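Local coordinates for protein NAD-dependent aldehyde dehydrogenase (Sinorhizobium meliloti, PDB 3U4J) that probably oxidises aldehydes to carboxylic acids with NAD or NADP as electron acceptor, and binds a calcium ion, at residues A287-I292 with D318-R323; L311-I316 with L411-A416; S365-L370 with P394-A399; T387-V392 with G405-T410. All coordinates share one frame; numbering follows the deposited sequence.

Contact 1: residues A287-I292 with D318-R323; sequences AAADGI and DALMER
L320 of helix 317-330 packs its two methyls on A288, A289 and I292, supplying the apolar side-chain packing between the two helices. Chi1 of -175° sets CG anti to the backbone N, and the methyls beyond it come closer to the facing helix than CB does. CD1 rests against the backbone as well as the methyls: it lies 3.6 Å from A289 N and 3.9 Å from A288 CB. The other methyl, CD2, makes a looser contact, 4.5 Å from I292 CG1. A branched leucine suits this place because its fork gives CD1 to A288 and A289 and CD2 to I292, a turn further on.

A second, closer contact is made near the two backbones, where A289 CB stands 3.5 Å from R323 CB. Alanine is well matched to this point, since a single methyl lets the axes of the two helix segments approach to 9.0 Å, crossing at -54°. R323 contributes only the root of its side chain; its guanidinium leads away and has a long, weak ion pair with D286.

No hydrogen bond crosses between the segments. D290, on the far side of its helix, bonds through its carboxylate to backbone N atoms of W504 and F505 of the second subunit. Toward the sheet, V279 of strand 275-279 touches A288, I292 and L320, while L310 of strand 307-313 lies against I292 and L320.

Contact 2: residues L311-I316 with L411-A416; sequences LVQEGI and LTFKTA
L311, V312 and Q313 pair in parallel register with L411, T412 and F413; the axes of the two short strand segments approach to 4.5 Å, with their directions 41° apart. The chains exchange hydrogen bonds from V312 N to L411 O, from F413 N to V312 O and from E314 N to F413 O, each 2.9 Å long. L311, L411, Q313 and F413 share one face of the sheet; V312 and T412 occupy the other.

L311 and L411 lie side by side and point the same way, with L311 CD2 3.9 Å from L411 CB. Chi1 of 68° sets F413 CG between the backbone N and the carbonyl carbon, and the ring beyond it lies against the neighbouring strand. Q313 CA sits over one ring face, offset toward the rim, and Q313 CB lies 3.6 Å from F413 CZ. L311 O approaches the ring edge, 3.3 Å from F413 CE2. An aromatic ring suits this buried position because its broad face can cover backbone as well as aliphatic carbon.

The pairing belongs to the parallel part of the alpha/beta sheet in which strand 275-279 flanks 307-313 on its other edge; F280, just beyond that strand, meets the F413 ring edge-to-face.

Where the strands end, the side chains become charged and solvent-facing. K414, bent along its aliphatic chain, brings NZ to E314 in a salt bridge, 3.1 Å from OE1 on the syn side, though 31° out of the carboxylate plane, with a weak second bond to OE2. Next to it, T415 caps helix 416-424, its OG1 bonding to E418 N.

Contact 3: residues S365-L370 with P394-A399; sequences SGAELL and PDMSIA
S365 sets its CB against the selenomethionine M396, 3.7 Å from M396 CG. Its hydroxyl bonds to A361 O in the preceding helical turn and to a water 2.8 Å from OG. The same water accepts from I398 N at 3.1 Å, supplying an acceptor to a backbone N-H in the first turn of helix 397-400. A small polar residue suits this spot, joining helix end to helix start through one water.

G366 follows with positive phi (99°), a conformation easily taken up without a side chain. It forms the Schellman motif that ends helix 349-364 and turns the chain toward strand 368-371. A long, unbranched methionine-type chain suits the place beside this turn: held straight, M396 passes from S365 CB, which its CG and SE touch, to S365 O, 3.6 Å from its CE. M396 stands at the N-cap position of helix 397-400.

A367 points CB toward segment 394-399, 3.9 Å from M396 SE and 4.1 Å from I398 CD1. F389 of strand 383-390 packs on A367 and I398 alike. From E368 to L370 the chain runs as a strand, leaving segment 394-399 and pairing antiparallel with A390 and V388.

Contact 4: residues T387-V392 with G405-T410; sequences TVFAGV and GPVLST
V407 meets the F389 ring at its edge: CG1 lies in the ring plane, 3.9 Å from F389 CD2. L408 O also lies at the edge of the ring, and V359 and I363 of helix 349-364 pack against F389. The two strands are the parallel pair of a beta-alpha-beta unit whose connection contains the short helix 397-400.

T387, F389, V407 and S409 share one side of the sheet, where F389 and V407 meet helix 349-364. T387 and V407 lie side by side here, with T387 CB 4.0 Å from V407 CG2; their beta-branched side chains suit an extended backbone. V388 and L408 are on the other side, where they touch helices 285-297 and 317-330 and aliphatic side chains fit the buried interface.

Backbone bonds run from T387 N to P406 O, L408 N to T387 O and F389 N to L408 O. P406, the centre of an inverse gamma turn, leads into the second strand, while G391, at positive phi, turns the chain out of the first. V392 then sets CG2 3.9 Å from S409 CB and bonds through its N to T410 O. T410 grips F389 O twice, from opposite faces of the carbonyl plane, with N at 2.9 Å and OG1 at 3.1 Å.

In the fold
Contacts 2 and 4 share strand 407-413, which lies between strands 307-313 and 383-390 in one mixed sheet; their centres are about 15 Å apart. Strand 368-371 extends this sheet beyond 383-390, and the centres of contacts 3 and 4 are about 8 Å apart. The centre of contact 1 lies about 13 Å from those of contacts 2 and 4, where its helices pack on the sheet: L320 against V312, I292 against L408, M321 against V388 and T410. Along the chain, contacts 1 and 2 cross, and contacts 3 and 4 cross within the loop closed by contact 2. Together they join helices and strands 13 to 95 residues apart into one layered alpha/beta unit, consistent with the catalytic domain of aldehyde dehydrogenases and away from the calcium site.

Contact 1: residues A287-I292 with D318-R323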
# COMPACT_ATOMS: atom_id res chain seq x y z
N ALA A 287 6.07 32.35 17.75
CA ALA A 287 6.26 31.41 16.65
C ALA A 287 5.41 31.77 15.43
O ALA A 287 5.90 31.74 14.29
CB ALA A 287 5.98 29.99 17.12
N ALA A 288 4.14 32.09 15.67
CA ALA A 288 3.21 32.47 14.62
C ALA A 288 3.71 33.73 13.90
O ALA A 288 3.69 33.79 12.68
CB ALA A 288 1.80 32.66 15.17
N ALA A 289 4.17 34.72 14.66
CA ALA A 289 4.67 35.97 14.08
C ALA A 289 5.87 35.73 13.12
O ALA A 289 5.91 36.28 12.03
CB ALA A 289 5.07 36.96 15.19
N ASP A 290 6.81 34.89 13.55
CA ASP A 290 7.98 34.53 12.76
C ASP A 290 7.55 33.76 11.50
O ASP A 290 8.05 34.01 10.40
CB ASP A 290 8.93 33.70 13.65
CG ASP A 290 10.14 33.19 12.91
OD1 ASP A 290 10.11 32.02 12.44
OD2 ASP A 290 11.13 33.96 12.78
N GLY A 291 6.61 32.83 11.67
CA GLY A 291 6.09 32.05 10.56
C GLY A 291 5.32 32.88 9.55
O GLY A 291 5.32 32.58 8.35
N ILE A 292 4.62 33.93 10.02
CA ILE A 292 3.97 34.86 9.11
C ILE A 292 5.00 35.61 8.24
O ILE A 292 4.86 35.68 7.02
CB ILE A 292 3.01 35.87 9.85
CG1 ILE A 292 1.88 35.15 10.60
CG2 ILE A 292 2.44 36.86 8.86
CD1 ILE A 292 1.01 34.21 9.72
N ASP A 318 -3.65 42.64 17.32
CA ASP A 318 -2.68 43.69 17.64
C ASP A 318 -1.37 43.10 18.16
O ASP A 318 -0.30 43.55 17.78
CB ASP A 318 -3.25 44.70 18.65
CG ASP A 318 -4.37 45.54 18.05
OD1 ASP A 318 -4.33 45.84 16.85
OD2 ASP A 318 -5.29 45.92 18.80
N ALA A 319 -1.46 42.06 19.00
CA ALA A 319 -0.24 41.48 19.53
C ALA A 319 0.60 40.82 18.42
O ALA A 319 1.83 40.87 18.45
CB ALA A 319 -0.55 40.48 20.65
N LEU A 320 -0.09 40.25 17.43
CA LEU A 320 0.60 39.53 16.35
C LEU A 320 1.24 40.54 15.40
O LEU A 320 2.40 40.41 15.07
CB LEU A 320 -0.34 38.59 15.59
CG LEU A 320 0.31 37.71 14.51
CD1 LEU A 320 1.04 36.51 15.18
CD2 LEU A 320 -0.75 37.19 13.58
N MSE A 321 0.47 41.55 15.01
CA MSE A 321 0.95 42.64 14.14
C MSE A 321 2.19 43.34 14.69
O MSE A 321 3.15 43.56 13.97
CB MSE A 321 -0.18 43.66 13.89
CG MSE A 321 0.11 44.66 12.77
SE MSE A 321 0.57 43.77 11.03
CE MSE A 321 -1.22 43.21 10.49
N GLU A 322 2.17 43.67 15.98
CA GLU A 322 3.32 44.29 16.67
C GLU A 322 4.60 43.43 16.53
O GLU A 322 5.70 43.94 16.29
CB GLU A 322 2.95 44.50 18.15
CG GLU A 322 3.77 45.47 18.95
CD GLU A 322 3.19 45.65 20.37
OE1 GLU A 322 2.02 46.09 20.49
OE2 GLU A 322 3.90 45.33 21.36
N ARG A 323 4.46 42.12 16.69
CA ARG A 323 5.60 41.20 16.56
C ARG A 323 6.04 41.06 15.10
O ARG A 323 7.24 41.07 14.80
CB ARG A 323 5.25 39.84 17.19
CG ARG A 323 5.47 39.86 18.71
CD ARG A 323 4.68 38.81 19.49
NE ARG A 323 4.40 39.40 20.81
CZ ARG A 323 3.94 38.75 21.88
NH1 ARG A 323 3.70 37.45 21.84
NH2 ARG A 323 3.74 39.43 23.00

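Contact 2: residues L311-I316 with L411-A416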
# COMPACT_ATOMS: atom_id res chain seq x y z
N LEU A 311 -4.96 35.55 8.00
CA LEU A 311 -6.31 35.59 8.59
C LEU A 311 -6.09 35.43 10.08
O LEU A 311 -5.67 34.37 10.54
CB LEU A 311 -7.21 34.48 8.04
CG LEU A 311 -7.40 34.35 6.52
CD1 LEU A 311 -8.33 33.20 6.17
CD2 LEU A 311 -7.93 35.60 5.91
N VAL A 312 -6.34 36.50 10.83
CA VAL A 312 -5.99 36.53 12.25
C VAL A 312 -7.23 36.74 13.11
O VAL A 312 -8.11 37.55 12.78
CB VAL A 312 -4.84 37.55 12.53
CG1 VAL A 312 -5.21 38.99 12.06
CG2 VAL A 312 -4.42 37.52 14.01
N GLN A 313 -7.33 35.95 14.18
CA GLN A 313 -8.44 36.06 15.11
C GLN A 313 -8.37 37.41 15.82
O GLN A 313 -7.29 37.88 16.20
CB GLN A 313 -8.48 34.89 16.09
CG GLN A 313 -9.89 34.64 16.69
CD GLN A 313 -10.08 33.23 17.25
OE1 GLN A 313 -11.19 32.67 17.19
NE2 GLN A 313 -9.01 32.65 17.80
N GLU A 314 -9.54 38.03 15.95
CA GLU A 314 -9.65 39.41 16.42
C GLU A 314 -8.84 39.72 17.67
O GLU A 314 -8.09 40.70 17.69
CB GLU A 314 -11.12 39.75 16.69
CG GLU A 314 -11.84 40.12 15.45
CD GLU A 314 -13.26 40.57 15.72
OE1 GLU A 314 -13.89 41.02 14.75
OE2 GLU A 314 -13.74 40.48 16.88
N GLY A 315 -8.97 38.86 18.67
CA GLY A 315 -8.32 39.05 19.96
C GLY A 315 -6.81 39.19 19.96
O GLY A 315 -6.24 39.80 20.86
N ILE A 316 -6.15 38.62 18.95
CA ILE A 316 -4.69 38.64 18.96
C ILE A 316 -4.12 39.43 17.80
O ILE A 316 -2.91 39.44 17.61
CB ILE A 316 -4.07 37.24 18.96
CG1 ILE A 316 -4.55 36.47 17.72
CG2 ILE A 316 -4.38 36.52 20.27
CD1 ILE A 316 -3.54 35.53 17.17
N LEU A 411 -6.46 40.13 7.06
CA LEU A 411 -7.89 40.17 7.32
C LEU A 411 -8.13 39.53 8.70
O LEU A 411 -7.37 38.64 9.12
CB LEU A 411 -8.66 39.38 6.25
CG LEU A 411 -8.58 39.73 4.76
CD1 LEU A 411 -7.37 39.09 4.04
CD2 LEU A 411 -9.88 39.33 4.08
N THR A 412 -9.17 39.97 9.41
CA THR A 412 -9.45 39.42 10.74
C THR A 412 -10.69 38.53 10.68
O THR A 412 -11.49 38.64 9.76
CB THR A 412 -9.69 40.54 11.84
OG1 THR A 412 -10.81 41.34 11.45
CG2 THR A 412 -8.48 41.45 12.00
N PHE A 413 -10.84 37.65 11.67
CA PHE A 413 -12.04 36.83 11.76
C PHE A 413 -12.34 36.63 13.23
O PHE A 413 -11.49 36.83 14.09
CB PHE A 413 -11.83 35.46 11.07
CG PHE A 413 -10.84 34.57 11.77
CD1 PHE A 413 -11.26 33.70 12.77
CD2 PHE A 413 -9.48 34.60 11.45
CE1 PHE A 413 -10.36 32.87 13.43
CE2 PHE A 413 -8.57 33.78 12.10
CZ PHE A 413 -9.00 32.92 13.11
N LYS A 414 -13.57 36.23 13.53
CA LYS A 414 -13.96 35.93 14.91
C LYS A 414 -14.01 34.44 15.22
O LYS A 414 -13.57 34.04 16.30
CB LYS A 414 -15.29 36.62 15.23
CG LYS A 414 -15.62 36.75 16.73
CD LYS A 414 -16.16 38.18 17.07
CE LYS A 414 -17.07 38.73 15.94
NZ LYS A 414 -16.76 40.16 15.56
N THR A 415 -14.51 33.62 14.29
CA THR A 415 -14.72 32.18 14.61
C THR A 415 -13.98 31.24 13.65
O THR A 415 -13.68 31.61 12.53
CB THR A 415 -16.21 31.78 14.54
OG1 THR A 415 -16.65 31.86 13.18
CG2 THR A 415 -17.07 32.72 15.41
N ALA A 416 -13.71 30.02 14.09
CA ALA A 416 -13.10 29.05 13.17
C ALA A 416 -13.95 28.88 11.89
O ALA A 416 -13.39 28.87 10.79
CB ALA A 416 -12.84 27.72 13.85

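Contact 3: residues S365-L370 with P394-A399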
# COMPACT_ATOMS: atom_id res chain seq x y z
N SER A 365 -7.97 50.73 -3.20
CA SER A 365 -9.08 49.96 -2.65
C SER A 365 -9.42 50.41 -1.23
O SER A 365 -10.47 50.07 -0.73
CB SER A 365 -8.74 48.44 -2.62
OG SER A 365 -8.62 47.88 -3.92
N GLY A 366 -8.51 51.12 -0.57
CA GLY A 366 -8.73 51.57 0.81
C GLY A 366 -8.07 50.73 1.89
O GLY A 366 -8.39 50.87 3.06
N ALA A 367 -7.18 49.82 1.49
CA ALA A 367 -6.47 49.00 2.45
C ALA A 367 -5.43 49.85 3.16
O ALA A 367 -4.91 50.80 2.59
CB ALA A 367 -5.82 47.81 1.76
N GLU A 368 -5.09 49.51 4.39
CA GLU A 368 -4.18 50.37 5.14
C GLU A 368 -2.74 49.87 5.01
O GLU A 368 -2.42 48.76 5.45
CB GLU A 368 -4.63 50.40 6.60
CG GLU A 368 -3.82 51.30 7.53
CD GLU A 368 -4.08 50.97 9.00
OE1 GLU A 368 -3.57 51.69 9.89
OE2 GLU A 368 -4.75 49.95 9.26
N LEU A 369 -1.89 50.69 4.39
CA LEU A 369 -0.49 50.35 4.17
C LEU A 369 0.24 50.55 5.48
O LEU A 369 0.36 51.69 5.95
CB LEU A 369 0.15 51.28 3.13
CG LEU A 369 1.18 50.77 2.10
CD1 LEU A 369 2.17 51.88 1.64
CD2 LEU A 369 1.92 49.49 2.48
N LEU A 370 0.78 49.48 6.04
CA LEU A 370 1.48 49.58 7.32
C LEU A 370 3.00 49.66 7.17
O LEU A 370 3.69 50.15 8.07
CB LEU A 370 1.11 48.41 8.24
CG LEU A 370 -0.34 48.27 8.67
CD1 LEU A 370 -0.50 47.09 9.64
CD2 LEU A 370 -0.85 49.56 9.32
N PRO A 394 -12.29 40.78 1.49
CA PRO A 394 -12.07 39.76 0.44
C PRO A 394 -12.47 40.13 -0.99
O PRO A 394 -12.13 39.41 -1.92
CB PRO A 394 -12.86 38.54 0.94
CG PRO A 394 -13.70 39.00 2.02
CD PRO A 394 -13.18 40.31 2.56
N ASP A 395 -13.17 41.26 -1.18
CA ASP A 395 -13.49 41.75 -2.52
C ASP A 395 -12.32 42.47 -3.21
O ASP A 395 -12.39 42.75 -4.41
CB ASP A 395 -14.68 42.71 -2.45
CG ASP A 395 -14.42 43.88 -1.52
OD1 ASP A 395 -13.96 43.65 -0.37
OD2 ASP A 395 -14.65 45.03 -1.93
N MSE A 396 -11.27 42.80 -2.46
CA MSE A 396 -10.18 43.59 -3.04
C MSE A 396 -9.29 42.72 -3.90
O MSE A 396 -9.01 41.57 -3.55
CB MSE A 396 -9.33 44.27 -1.96
CG MSE A 396 -10.08 45.28 -1.11
SE MSE A 396 -8.87 45.96 0.27
CE MSE A 396 -10.10 47.15 1.28
N SER A 397 -8.82 43.28 -5.01
CA SER A 397 -7.88 42.58 -5.87
C SER A 397 -6.65 42.04 -5.10
O SER A 397 -6.16 40.96 -5.42
CB SER A 397 -7.45 43.46 -7.05
OG SER A 397 -6.59 44.50 -6.61
N ILE A 398 -6.17 42.77 -4.08
CA ILE A 398 -5.02 42.26 -3.30
C ILE A 398 -5.34 41.06 -2.37
O ILE A 398 -4.42 40.34 -1.95
CB ILE A 398 -4.25 43.34 -2.52
CG1 ILE A 398 -5.14 43.98 -1.43
CG2 ILE A 398 -3.62 44.38 -3.48
CD1 ILE A 398 -4.33 44.57 -0.28
N ALA A 399 -6.62 40.87 -2.03
CA ALA A 399 -7.03 39.65 -1.33
C ALA A 399 -7.16 38.48 -2.30
O ALA A 399 -7.01 37.35 -1.92
CB ALA A 399 -8.36 39.85 -0.58
O HOH W 1 -6.81 45.80 -4.22

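Contact 4: residues T387-V392 with G405-T410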
# COMPACT_ATOMS: atom_id res chain seq x y z
N THR A 387 6.38 44.48 2.56
CA THR A 387 5.13 45.23 2.53
C THR A 387 4.01 44.51 3.26
O THR A 387 3.80 43.30 3.08
CB THR A 387 4.72 45.51 1.05
OG1 THR A 387 5.78 46.23 0.39
CG2 THR A 387 3.38 46.31 0.97
N VAL A 388 3.29 45.26 4.10
CA VAL A 388 2.14 44.73 4.84
C VAL A 388 0.92 45.64 4.69
O VAL A 388 1.01 46.86 4.90
CB VAL A 388 2.47 44.57 6.34
CG1 VAL A 388 1.23 44.07 7.10
CG2 VAL A 388 3.66 43.63 6.54
N PHE A 389 -0.21 45.06 4.30
CA PHE A 389 -1.52 45.74 4.30
C PHE A 389 -2.41 45.21 5.42
O PHE A 389 -2.47 43.99 5.67
CB PHE A 389 -2.25 45.54 2.99
CG PHE A 389 -1.76 46.38 1.86
CD1 PHE A 389 -2.10 47.75 1.77
CD2 PHE A 389 -1.01 45.81 0.84
CE1 PHE A 389 -1.67 48.55 0.67
CE2 PHE A 389 -0.56 46.58 -0.26
CZ PHE A 389 -0.90 47.97 -0.34
N ALA A 390 -3.11 46.12 6.08
CA ALA A 390 -4.10 45.76 7.09
C ALA A 390 -5.46 46.20 6.57
O ALA A 390 -5.55 46.94 5.59
CB ALA A 390 -3.79 46.46 8.39
N GLY A 391 -6.53 45.72 7.20
CA GLY A 391 -7.89 46.15 6.81
C GLY A 391 -8.30 45.65 5.44
O GLY A 391 -9.11 46.26 4.75
N VAL A 392 -7.74 44.51 5.03
CA VAL A 392 -8.05 43.99 3.72
C VAL A 392 -9.40 43.24 3.80
O VAL A 392 -9.68 42.56 4.79
CB VAL A 392 -6.91 43.12 3.16
CG1 VAL A 392 -7.24 42.67 1.74
CG2 VAL A 392 -5.59 43.91 3.18
N GLY A 405 5.03 38.87 -4.79
CA GLY A 405 6.06 39.76 -4.23
C GLY A 405 5.93 39.75 -2.70
O GLY A 405 5.06 39.07 -2.17
N PRO A 406 6.78 40.52 -1.98
CA PRO A 406 6.76 40.43 -0.52
C PRO A 406 5.66 41.29 0.09
O PRO A 406 5.95 42.23 0.84
CB PRO A 406 8.14 40.95 -0.13
CG PRO A 406 8.51 41.90 -1.24
CD PRO A 406 7.79 41.47 -2.48
N VAL A 407 4.42 40.98 -0.26
CA VAL A 407 3.27 41.80 0.08
C VAL A 407 2.23 40.95 0.80
O VAL A 407 1.62 40.05 0.19
CB VAL A 407 2.62 42.38 -1.21
CG1 VAL A 407 1.30 43.21 -0.86
CG2 VAL A 407 3.64 43.18 -2.01
N LEU A 408 2.01 41.24 2.08
CA LEU A 408 1.00 40.55 2.89
C LEU A 408 -0.32 41.30 2.97
O LEU A 408 -0.33 42.52 3.16
CB LEU A 408 1.53 40.40 4.30
CG LEU A 408 0.71 39.57 5.30
CD1 LEU A 408 0.65 38.08 4.88
CD2 LEU A 408 1.33 39.73 6.67
N SER A 409 -1.42 40.56 2.81
CA SER A 409 -2.77 41.08 3.04
C SER A 409 -3.33 40.47 4.32
O SER A 409 -3.41 39.23 4.45
CB SER A 409 -3.70 40.76 1.87
OG SER A 409 -3.29 41.48 0.72
N THR A 410 -3.69 41.35 5.26
CA THR A 410 -4.23 40.93 6.56
C THR A 410 -5.74 41.18 6.64
O THR A 410 -6.24 42.27 6.29
CB THR A 410 -3.52 41.67 7.72
OG1 THR A 410 -2.10 41.57 7.54
CG2 THR A 410 -3.88 41.06 9.09